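Long-range contacts in serine racemase (Enterococcus faecalis, PDB 4ECL), which belongs to the alanine racemase family, with an N-terminal TIM-barrel-type domain, a C-terminal domain rich in beta strands, and two chains in the assembly: residues K140-L144 and V185-L189; F182-L186 and K198-Q202; M46-T50 and R71-Y75; S59-T65 and S79-G85. All coordinates share one frame; numbering follows the deposited sequence.

Contact 1: residues K140-L144 and V185-L189; sequences KDKIL and VLDWL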
# COMPACT_ATOMS: atom_id res chain seq x y z
N LYS A 140 19.10 -1.96 34.88
CA LYS A 140 18.52 -3.12 35.56
C LYS A 140 17.46 -2.69 36.57
O LYS A 140 16.46 -3.38 36.76
CB LYS A 140 19.61 -3.90 36.30
CG LYS A 140 20.73 -4.40 35.42
CD LYS A 140 20.62 -5.88 35.16
CE LYS A 140 21.56 -6.30 34.04
NZ LYS A 140 22.81 -5.47 34.07
N ASP A 141 17.69 -1.56 37.23
CA ASP A 141 16.80 -1.17 38.30
C ASP A 141 15.45 -0.69 37.75
O ASP A 141 14.40 -0.97 38.33
CB ASP A 141 17.46 -0.14 39.22
CG ASP A 141 18.47 -0.79 40.18
OD1 ASP A 141 18.05 -1.57 41.07
OD2 ASP A 141 19.69 -0.54 40.03
N LYS A 142 15.48 0.02 36.63
CA LYS A 142 14.24 0.46 36.00
C LYS A 142 13.37 -0.73 35.59
O LYS A 142 12.15 -0.70 35.75
CB LYS A 142 14.54 1.38 34.81
CG LYS A 142 15.36 2.61 35.21
CD LYS A 142 15.66 3.50 34.01
CE LYS A 142 16.54 4.69 34.39
NZ LYS A 142 16.91 5.49 33.18
N ILE A 143 14.00 -1.78 35.10
CA ILE A 143 13.28 -3.00 34.72
C ILE A 143 12.58 -3.62 35.93
O ILE A 143 11.39 -3.95 35.88
CB ILE A 143 14.23 -4.04 34.08
CG1 ILE A 143 14.77 -3.50 32.75
CG2 ILE A 143 13.50 -5.38 33.85
CD1 ILE A 143 16.01 -4.23 32.24
N LEU A 144 13.33 -3.78 37.02
CA LEU A 144 12.78 -4.37 38.23
C LEU A 144 11.66 -3.49 38.79
O LEU A 144 10.64 -3.99 39.27
CB LEU A 144 13.89 -4.58 39.26
CG LEU A 144 13.44 -5.13 40.62
CD1 LEU A 144 12.73 -6.47 40.45
CD2 LEU A 144 14.64 -5.26 41.55
N VAL A 185 20.02 -10.35 32.12
CA VAL A 185 18.94 -9.59 32.74
C VAL A 185 18.05 -10.48 33.60
O VAL A 185 17.75 -10.15 34.75
CB VAL A 185 18.03 -8.91 31.72
CG1 VAL A 185 16.78 -8.36 32.41
CG2 VAL A 185 18.78 -7.80 30.97
N LEU A 186 17.63 -11.61 33.03
CA LEU A 186 16.78 -12.56 33.75
C LEU A 186 17.44 -13.07 35.04
O LEU A 186 16.79 -13.16 36.08
CB LEU A 186 16.42 -13.74 32.85
CG LEU A 186 15.64 -13.43 31.57
CD1 LEU A 186 14.93 -14.69 31.09
CD2 LEU A 186 14.65 -12.32 31.80
N ASP A 187 18.73 -13.42 34.96
CA ASP A 187 19.45 -13.91 36.12
C ASP A 187 19.47 -12.82 37.19
O ASP A 187 19.20 -13.08 38.36
CB ASP A 187 20.89 -14.26 35.75
CG ASP A 187 20.98 -15.47 34.86
OD1 ASP A 187 20.04 -16.29 34.85
OD2 ASP A 187 22.01 -15.61 34.16
N TRP A 188 19.79 -11.61 36.77
CA TRP A 188 19.85 -10.47 37.68
C TRP A 188 18.48 -10.24 38.33
O TRP A 188 18.40 -10.04 39.53
CB TRP A 188 20.31 -9.22 36.94
CG TRP A 188 20.56 -8.04 37.86
CD1 TRP A 188 21.74 -7.67 38.41
CD2 TRP A 188 19.59 -7.10 38.32
NE1 TRP A 188 21.58 -6.56 39.20
CE2 TRP A 188 20.26 -6.18 39.15
CE3 TRP A 188 18.22 -6.93 38.10
CZ2 TRP A 188 19.60 -5.12 39.77
CZ3 TRP A 188 17.57 -5.89 38.72
CH2 TRP A 188 18.26 -4.99 39.55
N LEU A 189 17.42 -10.27 37.53
CA LEU A 189 16.07 -10.17 38.08
C LEU A 189 15.78 -11.26 39.12
O LEU A 189 15.26 -10.98 40.20
CB LEU A 189 15.01 -10.21 36.97
CG LEU A 189 14.94 -9.00 36.05
CD1 LEU A 189 13.95 -9.21 34.88
CD2 LEU A 189 14.58 -7.76 36.87
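Lys-140 and Trp-188 join two neighbouring outer helices of the TIM-barrel-type domain, 140-146 and 169-191, whose inner sides rest on strands 120-127 and 152-158. The short helical segments approach to 10.7 Å between axes and cross at -65°. The aliphatic part of Lys-140 lies over one face of the indole. Lys-140 CB sits 3.5 Å from the centroid of the Trp-188 six-membered ring, almost exactly on the ring normal. CG stands farther off, and the bend at chi2 (-104°) brings CD back down over the five-membered ring, 3.5 Å from Trp-188 CG. Round the rim, Asp-141 OD1 meets Trp-188 CH2 at 3.7 Å, the carboxylate nearly perpendicular to the ring, while Leu-144 CB stands 3.9 Å from Trp-188 CZ3. Deeper in, Leu-189 CD2 fits between two residues of the other helix, 4.0 Å from Ile-143 CG2 and equally near Leu-144 CB. Ile-143 CD1 touches Val-185 CG1 at 4.2 Å, and Ile-143 continues onto Ile-124 and Ile-126 of strand 120-127. No hydrogen bond crosses between the segments. Lys-140 NZ lies 5.2 Å from the centroid of the Trp-188 five-membered ring, too long for more than a weak cation-pi attraction, and bonds weakly to Thr-137 O. CH-pi and dispersion contacts with the lysine methylenes therefore probably outweigh any pull of the ammonium charge on the indole.

Contact 2: residues F182-L186 and K198-Q202; sequences FYKVL and KVHIQ
Phe-182 and Tyr-183 pack on Ile-201 within the beta-alpha-beta unit formed by strand 152-158, helix 169-191 and strand 198-200. The helix segment runs nearly antiparallel to the strand, at 166°, with 11.6 Å between their axes, as expected where the outer helix of a TIM barrel returns alongside its strand. Two aromatic rings supply most of the contact. Ile-201 CG1 stands over the face of Phe-182, 4.2 Å from the ring centroid, in a CH-pi contact. Val-199 CG1 instead meets the edge of the same ring, 3.6 Å from Phe-182 CE2. With chi1 at -175°, Phe-182 turns its ring in toward the strand; the ring also touches Ile-157 of the neighbouring strand 152-158, and Thr-159. Purely aliphatic contact is confined to Leu-186 and Val-199, which reach toward each other tip to tip, Leu-186 CD1 to Val-199 CG2 at 4.0 Å. Polar links across the two segments are absent. The intervening His-200 points away from the helix, and its ring nitrogens bond to His-123 and Arg-219. The tightest approach is made by the phenol: Tyr-183 OH lies 3.2 Å from the methyl Ile-201 CD1.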
# COMPACT_ATOMS: atom_id res chain seq x y z
N PHE A 182 20.25 -11.00 27.24
CA PHE A 182 18.87 -11.15 27.68
C PHE A 182 18.78 -11.99 28.96
O PHE A 182 18.06 -11.64 29.89
CB PHE A 182 18.01 -11.77 26.57
CG PHE A 182 16.56 -11.84 26.91
CD1 PHE A 182 15.77 -10.71 26.84
CD2 PHE A 182 15.99 -13.04 27.30
CE1 PHE A 182 14.42 -10.77 27.15
CE2 PHE A 182 14.65 -13.10 27.63
CZ PHE A 182 13.87 -11.97 27.55
N TYR A 183 19.48 -13.11 28.99
CA TYR A 183 19.42 -14.00 30.15
C TYR A 183 20.21 -13.45 31.33
O TYR A 183 19.90 -13.75 32.49
CB TYR A 183 19.84 -15.42 29.78
CG TYR A 183 18.78 -16.13 28.96
CD1 TYR A 183 17.58 -16.52 29.54
CD2 TYR A 183 18.96 -16.37 27.61
CE1 TYR A 183 16.60 -17.15 28.80
CE2 TYR A 183 17.98 -17.01 26.86
CZ TYR A 183 16.80 -17.40 27.46
OH TYR A 183 15.82 -18.04 26.73
N LYS A 184 21.21 -12.63 31.03
CA LYS A 184 21.90 -11.90 32.10
C LYS A 184 20.88 -11.06 32.86
O LYS A 184 20.87 -11.06 34.10
CB LYS A 184 23.03 -11.05 31.54
CG LYS A 184 24.29 -11.83 31.21
CD LYS A 184 25.42 -10.91 30.74
CE LYS A 184 26.76 -11.65 30.64
NZ LYS A 184 26.68 -12.88 29.78
N VAL A 185 20.02 -10.35 32.12
CA VAL A 185 18.94 -9.59 32.74
C VAL A 185 18.05 -10.48 33.60
O VAL A 185 17.75 -10.15 34.75
CB VAL A 185 18.03 -8.91 31.72
CG1 VAL A 185 16.78 -8.36 32.41
CG2 VAL A 185 18.78 -7.80 30.97
N LEU A 186 17.63 -11.61 33.03
CA LEU A 186 16.78 -12.56 33.75
C LEU A 186 17.44 -13.07 35.04
O LEU A 186 16.79 -13.16 36.08
CB LEU A 186 16.42 -13.74 32.85
CG LEU A 186 15.64 -13.43 31.57
CD1 LEU A 186 14.93 -14.69 31.09
CD2 LEU A 186 14.65 -12.32 31.80
N LYS A 198 6.42 -15.18 31.55
CA LYS A 198 6.63 -15.83 30.26
C LYS A 198 7.70 -15.12 29.43
O LYS A 198 7.79 -13.89 29.42
CB LYS A 198 5.32 -15.92 29.48
CG LYS A 198 4.22 -16.66 30.24
CD LYS A 198 3.02 -16.95 29.36
CE LYS A 198 2.06 -17.91 30.05
NZ LYS A 198 1.07 -18.46 29.08
N VAL A 199 8.51 -15.91 28.74
CA VAL A 199 9.62 -15.37 27.96
C VAL A 199 9.43 -15.61 26.46
O VAL A 199 9.00 -16.70 26.05
CB VAL A 199 10.94 -16.04 28.39
CG1 VAL A 199 12.07 -15.65 27.46
CG2 VAL A 199 11.28 -15.66 29.85
N HIS A 200 9.75 -14.61 25.64
CA HIS A 200 9.88 -14.85 24.21
C HIS A 200 10.98 -14.01 23.57
O HIS A 200 11.16 -12.86 23.90
CB HIS A 200 8.53 -14.76 23.48
CG HIS A 200 7.72 -13.53 23.79
ND1 HIS A 200 7.55 -12.50 22.89
CD2 HIS A 200 7.00 -13.19 24.89
CE1 HIS A 200 6.78 -11.57 23.42
NE2 HIS A 200 6.44 -11.96 24.64
N ILE A 201 11.70 -14.63 22.65
CA ILE A 201 12.91 -14.06 22.07
C ILE A 201 12.84 -14.23 20.55
O ILE A 201 13.37 -13.42 19.79
CB ILE A 201 14.15 -14.84 22.61
CG1 ILE A 201 14.35 -14.55 24.09
CG2 ILE A 201 15.43 -14.50 21.86
CD1 ILE A 201 15.19 -15.62 24.79
N GLN A 202 12.16 -15.30 20.12
CA GLN A 202 12.20 -15.70 18.71
C GLN A 202 11.05 -15.20 17.84
O GLN A 202 9.87 -15.24 18.22
CB GLN A 202 12.26 -17.23 18.58
CG GLN A 202 13.44 -17.87 19.28
CD GLN A 202 13.07 -19.21 19.84
OE1 GLN A 202 12.31 -19.30 20.80
NE2 GLN A 202 13.57 -20.27 19.20

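Contact 3: residues M46-T50 and R71-Y75; sequences MYEVT and RLRKY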
# COMPACT_ATOMS: atom_id res chain seq x y z
N MSE A 46 -6.67 -9.65 7.92
CA MSE A 46 -6.64 -9.92 9.35
C MSE A 46 -7.90 -10.63 9.83
O MSE A 46 -7.83 -11.51 10.68
CB MSE A 46 -6.40 -8.64 10.16
CG MSE A 46 -5.75 -8.92 11.51
SE MSE A 46 -5.49 -7.35 12.61
CE MSE A 46 -4.39 -6.30 11.38
N TYR A 47 -9.05 -10.26 9.27
CA TYR A 47 -10.31 -10.87 9.68
C TYR A 47 -10.32 -12.35 9.30
O TYR A 47 -10.60 -13.23 10.13
CB TYR A 47 -11.50 -10.16 9.04
CG TYR A 47 -12.83 -10.80 9.37
CD1 TYR A 47 -13.33 -10.77 10.66
CD2 TYR A 47 -13.59 -11.43 8.39
CE1 TYR A 47 -14.54 -11.36 10.98
CE2 TYR A 47 -14.81 -12.02 8.69
CZ TYR A 47 -15.28 -11.98 9.99
OH TYR A 47 -16.49 -12.56 10.32
N GLU A 48 -9.98 -12.62 8.05
CA GLU A 48 -10.02 -13.98 7.53
C GLU A 48 -9.03 -14.85 8.28
O GLU A 48 -9.39 -15.92 8.77
CB GLU A 48 -9.71 -13.99 6.03
CG GLU A 48 -10.83 -13.41 5.15
CD GLU A 48 -10.84 -11.88 5.10
OE1 GLU A 48 -9.87 -11.24 5.55
OE2 GLU A 48 -11.84 -11.32 4.60
N VAL A 49 -7.80 -14.39 8.40
CA VAL A 49 -6.75 -15.21 8.97
C VAL A 49 -6.92 -15.48 10.46
O VAL A 49 -6.87 -16.63 10.90
CB VAL A 49 -5.37 -14.61 8.69
CG1 VAL A 49 -4.30 -15.27 9.58
CG2 VAL A 49 -5.03 -14.77 7.24
N THR A 50 -7.15 -14.42 11.23
CA THR A 50 -7.19 -14.54 12.68
C THR A 50 -8.38 -15.36 13.19
O THR A 50 -8.23 -16.18 14.11
CB THR A 50 -7.14 -13.16 13.39
OG1 THR A 50 -6.11 -12.36 12.80
CG2 THR A 50 -6.84 -13.33 14.86
N ARG A 71 -9.81 -4.13 16.74
CA ARG A 71 -10.45 -4.78 15.59
C ARG A 71 -10.59 -6.29 15.78
O ARG A 71 -11.64 -6.86 15.48
CB ARG A 71 -9.71 -4.47 14.29
CG ARG A 71 -10.11 -3.12 13.69
CD ARG A 71 -9.16 -2.70 12.59
NE ARG A 71 -9.19 -3.63 11.47
CZ ARG A 71 -8.15 -3.90 10.69
NH1 ARG A 71 -6.97 -3.33 10.93
NH2 ARG A 71 -8.28 -4.76 9.69
N LEU A 72 -9.54 -6.92 16.30
CA LEU A 72 -9.57 -8.36 16.56
C LEU A 72 -10.70 -8.71 17.51
O LEU A 72 -11.44 -9.66 17.28
CB LEU A 72 -8.25 -8.86 17.11
CG LEU A 72 -7.08 -8.76 16.13
CD1 LEU A 72 -5.90 -9.52 16.69
CD2 LEU A 72 -7.53 -9.35 14.81
N ARG A 73 -10.82 -7.93 18.58
CA ARG A 73 -11.88 -8.12 19.56
C ARG A 73 -13.26 -7.99 18.90
O ARG A 73 -14.19 -8.73 19.24
CB ARG A 73 -11.76 -7.10 20.70
CG ARG A 73 -10.57 -7.33 21.65
CD ARG A 73 -10.62 -8.72 22.27
NE ARG A 73 -9.60 -8.91 23.30
CZ ARG A 73 -8.98 -10.06 23.55
NH1 ARG A 73 -9.27 -11.14 22.83
NH2 ARG A 73 -8.07 -10.13 24.51
N LYS A 74 -13.38 -7.06 17.96
CA LYS A 74 -14.63 -6.87 17.24
C LYS A 74 -14.89 -8.02 16.28
O LYS A 74 -16.03 -8.29 15.93
CB LYS A 74 -14.64 -5.53 16.50
CG LYS A 74 -14.73 -4.32 17.42
CD LYS A 74 -14.37 -3.03 16.68
CE LYS A 74 -14.46 -1.81 17.61
NZ LYS A 74 -13.98 -0.54 16.97
N TYR A 75 -13.82 -8.69 15.83
CA TYR A 75 -13.99 -9.86 14.97
C TYR A 75 -14.40 -11.10 15.77
O TYR A 75 -14.65 -12.15 15.20
CB TYR A 75 -12.69 -10.17 14.20
CG TYR A 75 -12.28 -9.11 13.22
CD1 TYR A 75 -13.21 -8.20 12.71
CD2 TYR A 75 -10.96 -9.01 12.78
CE1 TYR A 75 -12.83 -7.23 11.79
CE2 TYR A 75 -10.57 -8.04 11.88
CZ TYR A 75 -11.51 -7.15 11.38
OH TYR A 75 -11.12 -6.19 10.48
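Tyr-47 drives the edge of its ring into the face of Tyr-75, a T-shaped pair with centroids 4.7 Å apart and planes at 72°. The leading atom is Tyr-47 CD1, only 3.2 Å from Tyr-75 CG, so it strikes near the rim and not over the centre. With CG trans to the backbone N (chi1 177°), Tyr-47 also lays its own CB over the Tyr-75 ring, 3.9 Å from the centroid. On the opposite face of Tyr-75 stands Arg-71 O, leaving the ring clasped between the start of helix 46-55 and the backbone of Arg-71. Helices 46-55 and 66-74 are neighbours on the outside of the TIM-barrel-type domain, which strand 60-63 links in sequence. Further in, Met-46, modelled as selenomethionine, extends to its selenium before bending at chi3 (-58°). The selenium touches Leu-72 CD2 at 3.6 Å, the two side chains crossing at about a right angle, and the bend sends CE toward the guanidinium, 4.0 Å from Arg-71 NH1. Leu-72 CD2 is met as well by Thr-50, whose OG1 lies 3.9 Å away. That hydroxyl folds back along its own helix and donates to Met-46 O at 2.9 Å, a carbonyl that also receives Thr-50 N. Arg-71 bends at chi3, bringing NE within a weak 3.4 Å hydrogen bond of Tyr-75 OH. The main polar partner of Arg-71 is Glu-40, in a salt bridge through NH2, an atom whose placing is less sure; the other carboxylate oxygen of Glu-40 accepts Met-46 N.

Contact 4: residues S59-T65 and S79-G85; sequences SSFAVAT and SEILILG
Ser-60 and Glu-80 meet because their first torsions converge: chi1 of -166° swings the serine OG away from its own N, while 63° places the glutamate CG between N and carbonyl carbon and the extended chain carries the carboxylate alongside. Ser-60 OG donates to Glu-80 OE2 at 3.1 Å, on the anti side and 20° out of the carboxylate plane. The same oxygen is bonded to Tyr-217 OH. Next to this pair, a water donates to Ser-59 O and accepts from Glu-80 N. From here the two strands run parallel as adjacent staves of the TIM barrel, the ends of the beta-alpha-beta unit whose crossover is helix 66-74. Phe-61 and Val-63 exchange backbone bonds with Glu-80, Leu-82 and Leu-84; Leu-82 N to Phe-61 O is 2.7 Å, and Leu-84 N to Val-63 O is 2.8 Å. Ala-62 and Leu-82 share one face. On the other, Val-63 CG2 packs on Ile-81 CG2 at 3.7 Å, and Leu-72 of the helix covers both residues. Leu-84, just past its strand, lays CD1 4.0 Å from Ala-62 CB. Thr-65 OG1 caps helix 66-74 at Glu-68 N, and Arg-6 of the second subunit packs against Thr-65.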
# COMPACT_ATOMS: atom_id res chain seq x y z
N SER A 59 -4.01 -19.70 20.28
CA SER A 59 -4.59 -18.98 21.41
C SER A 59 -3.76 -17.77 21.86
O SER A 59 -3.85 -17.34 23.01
CB SER A 59 -4.80 -19.94 22.57
OG SER A 59 -3.71 -20.84 22.66
N SER A 60 -2.96 -17.23 20.95
CA SER A 60 -2.12 -16.06 21.22
C SER A 60 -1.81 -15.28 19.94
O SER A 60 -1.34 -15.86 18.96
CB SER A 60 -0.83 -16.51 21.91
OG SER A 60 -0.14 -15.41 22.46
N PHE A 61 -2.05 -13.97 19.97
CA PHE A 61 -1.85 -13.11 18.79
C PHE A 61 -1.05 -11.85 19.13
O PHE A 61 -1.14 -11.32 20.24
CB PHE A 61 -3.20 -12.72 18.15
CG PHE A 61 -4.01 -13.91 17.72
CD1 PHE A 61 -3.80 -14.48 16.48
CD2 PHE A 61 -4.93 -14.49 18.58
CE1 PHE A 61 -4.51 -15.60 16.09
CE2 PHE A 61 -5.64 -15.61 18.20
CZ PHE A 61 -5.43 -16.16 16.96
N ALA A 62 -0.26 -11.39 18.16
CA ALA A 62 0.49 -10.14 18.27
C ALA A 62 0.04 -9.17 17.17
O ALA A 62 -0.11 -9.57 16.01
CB ALA A 62 1.97 -10.41 18.13
N VAL A 63 -0.18 -7.90 17.53
CA VAL A 63 -0.51 -6.87 16.55
C VAL A 63 0.43 -5.70 16.75
O VAL A 63 1.11 -5.63 17.77
CB VAL A 63 -1.94 -6.36 16.74
CG1 VAL A 63 -2.94 -7.38 16.22
CG2 VAL A 63 -2.19 -6.06 18.20
N ALA A 64 0.46 -4.78 15.80
CA ALA A 64 1.36 -3.63 15.93
C ALA A 64 0.77 -2.51 16.78
O ALA A 64 1.50 -1.76 17.43
CB ALA A 64 1.75 -3.09 14.55
N THR A 65 -0.55 -2.37 16.73
CA THR A 65 -1.19 -1.20 17.33
C THR A 65 -2.46 -1.58 18.07
O THR A 65 -3.04 -2.62 17.81
CB THR A 65 -1.60 -0.16 16.26
OG1 THR A 65 -2.74 -0.65 15.54
CG2 THR A 65 -0.45 0.11 15.29
N SER A 79 -8.90 -14.82 22.36
CA SER A 79 -7.58 -15.16 22.88
C SER A 79 -6.77 -13.93 23.29
O SER A 79 -7.15 -12.79 23.00
CB SER A 79 -6.79 -15.97 21.85
OG SER A 79 -7.50 -17.14 21.50
N GLU A 80 -5.64 -14.16 23.96
CA GLU A 80 -4.78 -13.06 24.34
C GLU A 80 -4.19 -12.39 23.10
O GLU A 80 -3.92 -13.04 22.08
CB GLU A 80 -3.67 -13.51 25.30
CG GLU A 80 -2.69 -14.52 24.73
CD GLU A 80 -1.80 -15.15 25.81
OE1 GLU A 80 -2.03 -14.87 27.00
OE2 GLU A 80 -0.87 -15.92 25.45
N ILE A 81 -4.03 -11.07 23.20
CA ILE A 81 -3.47 -10.27 22.12
C ILE A 81 -2.39 -9.35 22.70
O ILE A 81 -2.61 -8.69 23.71
CB ILE A 81 -4.57 -9.40 21.47
CG1 ILE A 81 -5.72 -10.26 20.97
CG2 ILE A 81 -3.98 -8.53 20.34
CD1 ILE A 81 -6.99 -9.48 20.67
N LEU A 82 -1.23 -9.33 22.06
CA LEU A 82 -0.13 -8.46 22.47
C LEU A 82 0.06 -7.34 21.45
O LEU A 82 0.25 -7.61 20.26
CB LEU A 82 1.16 -9.27 22.56
CG LEU A 82 2.44 -8.48 22.85
CD1 LEU A 82 2.31 -7.76 24.19
CD2 LEU A 82 3.67 -9.41 22.85
N ILE A 83 0.00 -6.10 21.91
CA ILE A 83 0.34 -4.94 21.09
C ILE A 83 1.83 -4.71 21.19
O ILE A 83 2.34 -4.36 22.26
CB ILE A 83 -0.38 -3.70 21.57
CG1 ILE A 83 -1.89 -3.96 21.57
CG2 ILE A 83 -0.03 -2.49 20.70
CD1 ILE A 83 -2.63 -3.05 22.48
N LEU A 84 2.53 -4.89 20.07
CA LEU A 84 3.99 -4.88 20.04
C LEU A 84 4.62 -3.49 20.11
O LEU A 84 5.79 -3.36 20.47
CB LEU A 84 4.48 -5.55 18.76
CG LEU A 84 4.12 -7.01 18.61
CD1 LEU A 84 4.46 -7.48 17.20
CD2 LEU A 84 4.91 -7.80 19.66
N GLY A 85 3.85 -2.47 19.76
CA GLY A 85 4.38 -1.11 19.70
C GLY A 85 3.75 -0.16 20.70
O GLY A 85 2.98 -0.56 21.57
O HOH W 1 -6.00 -17.06 25.30

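Overall arrangement
All four contacts belong to the TIM-barrel-type domain. Contacts 3 and 4 interlock, their segments alternating along the chain and their centres 11 Å apart: Leu-72 CD1 meets Val-63 CG1 at 3.7 Å, Thr-50 packs on Phe-61, and Arg-73 NH1 probably bonds to Ser-79 O at 2.7 Å. Contacts 1 and 2, also 11 Å between centres, share Val-185 and Leu-186 of helix 169-191, which faces one neighbour helix and its own following strand. Contacts 2 and 4 meet across the inside of the barrel, where His-200 CE1 packs 3.8 Å from Leu-82 CD2. Contacts 1 and 3 are the most distant pair, with centres about 35 Å apart.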